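Local coordinates for protein aminoacyltransferase FemA (PDB 1LRZ) that adds glycines 2 and 3 to the pentaglycine interpeptide bridge of Staphylococcus aureus peptidoglycan, taking them from glycyl-tRNA(Gly), at residues A[1-7]-A[42-48]; A[259-263]-A[286-290]. One frame throughout, in Å; residues are numbered along the deposited sequence.

In the fold
Contact 1 comes first along the chain and is complete before contact 2 begins; the two lie on opposite sides of the chain's centre, their centres 71 Å apart and their nearest atoms about 58 Å apart. Contact 1 (1-7 with 42-48) pairs strands 2-5 and 39-46 at one border of the seven-stranded mixed sheet. Contact 2 (259-263 with 286-290) joins helices 245-272 and 277-307, which form an antiparallel hairpin inserted between strands 236-244 and 310-320 of the nine-stranded sheet. They share no helix, strand or sheet. One finishes the edge of a sheet in the globular body, the other lies within the long helical arm of FemA, which projects far from it.

Contact 1. Residues A[1-7]-A[42-48]; sequences MKFTNLT and LVGIKNN
Lys2 and Lys46 form a hydrogen-bonded pair of an antiparallel ladder, with Lys2 N to Lys46 O at 2.9 Å and Lys46 N to Lys2 O at 3.0 Å. Thr4 and Gly44 make the next such pair, where the bond from Gly44 N to Thr4 O is short (2.8 Å) but bent to 141° at the hydrogen. Leu6 N adds a bond to Leu42 O, its donor standing 44° out of the carbonyl plane.

Packing is close on the face carrying Phe3, Val43 and Ile45, the last two buried. With CG anti to the backbone N (chi1 -170°), the Phe3 ring swings back across the neighbouring strand, and Gly44 O sits over one ring face, 3.6 Å above its plane and offset toward the rim. Phe3 CZ reaches Val43 CB at 3.6 Å, while CD1 lies near Ile45 CG1; the Phe3 side chain runs obliquely to that of Val43 and roughly perpendicular to that of Ile45. Farther along, Met1 CG meets Ile45 CG2 at 3.5 Å.

Solvent reaches Lys2 on the other face, and also Met1 and Asn5 at the two ends of the Phe3 side; Thr4 and Lys46 are partly exposed. Leu6, by contrast, is buried and leans its CD1 over Val43 O (3.6 Å) and beside Gly44 CA, into the place a side chain at Gly44 would take. Its CD2 runs alongside the extended Lys46 chain in the opposite sense, 4.0 Å from Lys46 CE, and Lys46 NZ ends in a salt bridge with Glu10.

Strand 2-5 is an outermost strand of its sheet within this chain, and strand 39-46 continues the ladder to strand 52-63, where the backbones of Val43 and Cys56 are hydrogen-bonded. Helix 83-98 covers the Phe3 face, touching Met1 through Leu85 and Phe88; at the far end Thr7 caps helix 8-16.

Contact 2. Residues A[259-263]-A[286-290]; sequences LNKDL and LQQQL
Leu259, Leu263, Leu286 and Leu290 form the apolar seam of an antiparallel helical hairpin, whose two segments run at 158° with axes 9.8 Å apart. This coiled-coil-like arm is the feature in which FemA resembles seryl-tRNA synthetase, and it is consistent with a role in handling tRNA.

Leu263 and Leu286 lie alongside one another, pointing opposite ways, with Leu263 CD1 coming to 4.1 Å from Leu286 CB. Toward Leu290 the same Leu263 is set obliquely: CG opposite the backbone N (chi1 178°) and chi2 of 59° together bring CD2 onto Leu290 CD1 at 3.5 Å, tighter than usual for two carbons. The other methyl of Leu290, CD2, rests on Leu259 CB at 3.6 Å.

Polar side chains border the seam. Gln289 lies across Leu259, roughly perpendicular to it, with CB and the amide end both against the methyls of Leu259, and Asn260 is likewise square to Leu290. No hydrogen bond links the two segments, but Arg256, one turn before Leu259 on the same helix, donates to Leu290 O. Leu286 CD1 presses on the opposite backbone, 3.5 Å from both Asp262 C and Leu263 N.

Contact 1. Residues A[1-7]-A[42-48]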
loop_
_atom_site.group_PDB
_atom_site.type_symbol
_atom_site.label_atom_id
_atom_site.label_comp_id
_atom_site.label_asym_id
_atom_site.label_seq_id
_atom_site.Cartn_x
_atom_site.Cartn_y
_atom_site.Cartn_z
ATOM N N MET A 1 -19.405 29.107 8.677
ATOM C CA MET A 1 -18.025 28.537 8.693
ATOM C C MET A 1 -17.294 28.834 10.001
ATOM O O MET A 1 -16.857 29.962 10.237
ATOM C CB MET A 1 -17.219 29.086 7.510
ATOM C CG MET A 1 -15.753 28.708 7.523
ATOM S SD MET A 1 -15.032 28.643 5.885
ATOM C CE MET A 1 -14.272 30.246 5.734
ATOM N N LYS A 2 -17.172 27.824 10.853
ATOM C CA LYS A 2 -16.470 27.998 12.116
ATOM C C LYS A 2 -15.476 26.864 12.332
ATOM O O LYS A 2 -15.746 25.715 11.966
ATOM C CB LYS A 2 -17.463 28.037 13.281
ATOM C CG LYS A 2 -16.804 28.181 14.653
ATOM C CD LYS A 2 -17.795 28.643 15.734
ATOM C CE LYS A 2 -18.922 27.632 15.956
ATOM N NZ LYS A 2 -19.952 28.118 16.939
ATOM N N PHE A 3 -14.319 27.195 12.902
ATOM C CA PHE A 3 -13.305 26.195 13.201
ATOM C C PHE A 3 -13.777 25.620 14.522
ATOM O O PHE A 3 -14.242 26.364 15.387
ATOM C CB PHE A 3 -11.931 26.839 13.386
ATOM C CG PHE A 3 -10.789 25.846 13.470
ATOM C CD1 PHE A 3 -10.153 25.394 12.316
ATOM C CD2 PHE A 3 -10.332 25.388 14.703
ATOM C CE1 PHE A 3 -9.073 24.505 12.386
ATOM C CE2 PHE A 3 -9.254 24.497 14.788
ATOM C CZ PHE A 3 -8.622 24.056 13.630
ATOM N N THR A 4 -13.682 24.309 14.684
ATOM C CA THR A 4 -14.117 23.694 15.925
ATOM C C THR A 4 -13.564 22.278 16.088
ATOM O O THR A 4 -12.868 21.769 15.211
ATOM C CB THR A 4 -15.663 23.642 15.983
ATOM O OG1 THR A 4 -16.077 23.109 17.245
ATOM C CG2 THR A 4 -16.215 22.759 14.868
ATOM N N ASN A 5 -13.852 21.663 17.230
ATOM C CA ASN A 5 -13.432 20.295 17.481
ATOM C C ASN A 5 -14.545 19.433 16.896
ATOM O O ASN A 5 -15.694 19.863 16.841
ATOM C CB ASN A 5 -13.293 20.043 18.983
ATOM C CG ASN A 5 -11.978 20.551 19.531
ATOM O OD1 ASN A 5 -10.928 19.922 19.354
ATOM N ND2 ASN A 5 -12.019 21.702 20.178
ATOM N N LEU A 6 -14.208 18.227 16.457
ATOM C CA LEU A 6 -15.192 17.330 15.869
ATOM C C LEU A 6 -15.296 16.061 16.697
ATOM O O LEU A 6 -14.333 15.663 17.362
ATOM C CB LEU A 6 -14.774 16.943 14.440
ATOM C CG LEU A 6 -14.497 18.012 13.377
ATOM C CD1 LEU A 6 -14.054 17.317 12.098
ATOM C CD2 LEU A 6 -15.760 18.861 13.118
ATOM N N THR A 7 -16.459 15.421 16.659
ATOM C CA THR A 7 -16.639 14.157 17.366
ATOM C C THR A 7 -16.015 13.116 16.445
ATOM O O THR A 7 -15.844 13.368 15.253
ATOM C CB THR A 7 -18.116 13.815 17.539
ATOM O OG1 THR A 7 -18.694 13.563 16.251
ATOM C CG2 THR A 7 -18.856 14.988 18.217
ATOM N N LEU A 42 -9.122 16.324 17.373
ATOM C CA LEU A 42 -9.892 16.188 16.145
ATOM C C LEU A 42 -10.484 17.570 15.910
ATOM O O LEU A 42 -11.385 18.004 16.640
ATOM C CB LEU A 42 -11.007 15.151 16.292
ATOM C CG LEU A 42 -10.588 13.693 16.526
ATOM C CD1 LEU A 42 -11.843 12.829 16.622
ATOM C CD2 LEU A 42 -9.690 13.216 15.395
ATOM N N VAL A 43 -9.956 18.271 14.910
ATOM C CA VAL A 43 -10.425 19.609 14.593
ATOM C C VAL A 43 -10.981 19.649 13.172
ATOM O O VAL A 43 -10.773 18.716 12.388
ATOM C CB VAL A 43 -9.276 20.656 14.749
ATOM C CG1 VAL A 43 -8.738 20.629 16.179
ATOM C CG2 VAL A 43 -8.151 20.367 13.757
ATOM N N GLY A 44 -11.709 20.714 12.852
ATOM C CA GLY A 44 -12.266 20.844 11.525
ATOM C C GLY A 44 -13.047 22.134 11.374
ATOM O O GLY A 44 -12.991 23.016 12.234
ATOM N N ILE A 45 -13.767 22.243 10.268
ATOM C CA ILE A 45 -14.588 23.410 9.998
ATOM C C ILE A 45 -15.976 22.911 9.648
ATOM O O ILE A 45 -16.130 21.896 8.961
ATOM C CB ILE A 45 -14.056 24.231 8.791
ATOM C CG1 ILE A 45 -12.666 24.785 9.092
ATOM C CG2 ILE A 45 -15.022 25.371 8.464
ATOM C CD1 ILE A 45 -11.980 25.383 7.888
ATOM N N LYS A 46 -16.985 23.610 10.147
ATOM C CA LYS A 46 -18.364 23.274 9.847
ATOM C C LYS A 46 -18.966 24.504 9.204
ATOM O O LYS A 46 -18.569 25.627 9.522
ATOM C CB LYS A 46 -19.135 22.943 11.112
ATOM C CG LYS A 46 -18.846 21.570 11.689
ATOM C CD LYS A 46 -19.784 21.310 12.845
ATOM C CE LYS A 46 -19.665 19.905 13.351
ATOM N NZ LYS A 46 -20.805 19.607 14.246
ATOM N N ASN A 47 -19.908 24.298 8.291
ATOM C CA ASN A 47 -20.564 25.425 7.635
ATOM C C ASN A 47 -21.849 25.777 8.394
ATOM O O ASN A 47 -22.069 25.305 9.514
ATOM C CB ASN A 47 -20.901 25.089 6.177
ATOM C CG ASN A 47 -21.883 23.940 6.051
ATOM O OD1 ASN A 47 -22.573 23.585 7.006
ATOM N ND2 ASN A 47 -21.961 23.361 4.860
ATOM N N ASN A 48 -22.692 26.594 7.770
ATOM C CA ASN A 48 -23.948 27.030 8.369
ATOM C C ASN A 48 -24.910 25.882 8.665
ATOM O O ASN A 48 -25.685 25.952 9.618
ATOM C CB ASN A 48 -24.644 28.043 7.453
ATOM C CG ASN A 48 -23.796 29.273 7.191
ATOM O OD1 ASN A 48 -23.318 29.922 8.125
ATOM N ND2 ASN A 48 -23.606 29.604 5.914
#

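Contact 2. Residues A[259-263]-A[286-290]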
loop_
_atom_site.group_PDB
_atom_site.type_symbol
_atom_site.label_atom_id
_atom_site.label_comp_id
_atom_site.label_asym_id
_atom_site.label_seq_id
_atom_site.Cartn_x
_atom_site.Cartn_y
_atom_site.Cartn_z
ATOM N N LEU A 259 -3.775 -36.950 -17.513
ATOM C CA LEU A 259 -2.697 -37.115 -18.483
ATOM C C LEU A 259 -2.527 -38.596 -18.842
ATOM O O LEU A 259 -2.318 -38.942 -20.009
ATOM C CB LEU A 259 -1.375 -36.577 -17.917
ATOM C CG LEU A 259 -1.211 -35.057 -17.849
ATOM C CD1 LEU A 259 0.091 -34.710 -17.140
ATOM C CD2 LEU A 259 -1.233 -34.478 -19.261
ATOM N N ASN A 260 -2.603 -39.462 -17.834
ATOM C CA ASN A 260 -2.449 -40.899 -18.059
ATOM C C ASN A 260 -3.545 -41.450 -18.963
ATOM O O ASN A 260 -3.280 -42.274 -19.842
ATOM C CB ASN A 260 -2.435 -41.664 -16.728
ATOM C CG ASN A 260 -1.059 -41.677 -16.077
ATOM O OD1 ASN A 260 -0.042 -41.872 -16.749
ATOM N ND2 ASN A 260 -1.020 -41.481 -14.765
ATOM N N LYS A 261 -4.770 -40.982 -18.745
ATOM C CA LYS A 261 -5.903 -41.412 -19.547
ATOM C C LYS A 261 -5.719 -40.959 -20.992
ATOM O O LYS A 261 -5.990 -41.714 -21.930
ATOM C CB LYS A 261 -7.200 -40.835 -18.982
ATOM C CG LYS A 261 -8.442 -41.290 -19.726
ATOM C CD LYS A 261 -9.712 -40.766 -19.071
ATOM C CE LYS A 261 -10.948 -41.206 -19.847
ATOM N NZ LYS A 261 -12.200 -40.683 -19.225
ATOM N N ASP A 262 -5.263 -39.724 -21.180
ATOM C CA ASP A 262 -5.045 -39.226 -22.532
ATOM C C ASP A 262 -3.889 -39.970 -23.183
ATOM O O ASP A 262 -3.927 -40.273 -24.374
ATOM C CB ASP A 262 -4.767 -37.721 -22.523
ATOM C CG ASP A 262 -6.004 -36.905 -22.198
ATOM O OD1 ASP A 262 -7.082 -37.213 -22.758
ATOM O OD2 ASP A 262 -5.905 -35.954 -21.394
ATOM N N LEU A 263 -2.862 -40.268 -22.393
ATOM C CA LEU A 263 -1.705 -40.985 -22.906
ATOM C C LEU A 263 -2.122 -42.341 -23.460
ATOM O O LEU A 263 -1.683 -42.742 -24.534
ATOM C CB LEU A 263 -0.658 -41.193 -21.807
ATOM C CG LEU A 263 0.570 -41.987 -22.273
ATOM C CD1 LEU A 263 1.247 -41.272 -23.443
ATOM C CD2 LEU A 263 1.539 -42.157 -21.113
ATOM N N LEU A 286 2.402 -35.730 -24.380
ATOM C CA LEU A 286 1.849 -36.165 -23.096
ATOM C C LEU A 286 2.901 -36.741 -22.141
ATOM O O LEU A 286 2.886 -36.453 -20.939
ATOM C CB LEU A 286 0.732 -37.189 -23.338
ATOM C CG LEU A 286 -0.516 -36.641 -24.042
ATOM C CD1 LEU A 286 -1.488 -37.769 -24.337
ATOM C CD2 LEU A 286 -1.185 -35.604 -23.168
ATOM N N GLN A 287 3.822 -37.541 -22.672
ATOM C CA GLN A 287 4.851 -38.140 -21.836
ATOM C C GLN A 287 5.685 -37.047 -21.179
ATOM O O GLN A 287 6.040 -37.135 -20.003
ATOM C CB GLN A 287 5.763 -39.041 -22.665
ATOM C CG GLN A 287 6.746 -39.833 -21.817
ATOM C CD GLN A 287 6.041 -40.629 -20.725
ATOM O OE1 GLN A 287 6.241 -40.392 -19.527
ATOM N NE2 GLN A 287 5.197 -41.564 -21.137
ATOM N N GLN A 288 5.995 -36.011 -21.950
ATOM C CA GLN A 288 6.787 -34.904 -21.437
ATOM C C GLN A 288 6.059 -34.212 -20.282
ATOM O O GLN A 288 6.673 -33.872 -19.267
ATOM C CB GLN A 288 7.073 -33.911 -22.567
ATOM C CG GLN A 288 8.198 -32.948 -22.279
ATOM C CD GLN A 288 8.599 -32.155 -23.511
ATOM O OE1 GLN A 288 9.766 -31.803 -23.676
ATOM N NE2 GLN A 288 7.632 -31.863 -24.379
ATOM N N GLN A 289 4.752 -34.008 -20.436
ATOM C CA GLN A 289 3.964 -33.371 -19.386
ATOM C C GLN A 289 3.917 -34.274 -18.154
ATOM O O GLN A 289 3.949 -33.792 -17.026
ATOM C CB GLN A 289 2.541 -33.100 -19.865
ATOM C CG GLN A 289 2.439 -32.111 -21.001
ATOM C CD GLN A 289 1.009 -31.957 -21.475
ATOM O OE1 GLN A 289 0.155 -31.455 -20.749
ATOM N NE2 GLN A 289 0.736 -32.406 -22.690
ATOM N N LEU A 290 3.840 -35.586 -18.371
ATOM C CA LEU A 290 3.813 -36.516 -17.250
ATOM C C LEU A 290 5.115 -36.421 -16.463
ATOM O O LEU A 290 5.102 -36.423 -15.237
ATOM C CB LEU A 290 3.593 -37.957 -17.736
ATOM C CG LEU A 290 2.131 -38.321 -18.028
ATOM C CD1 LEU A 290 2.068 -39.598 -18.853
ATOM C CD2 LEU A 290 1.366 -38.487 -16.712
#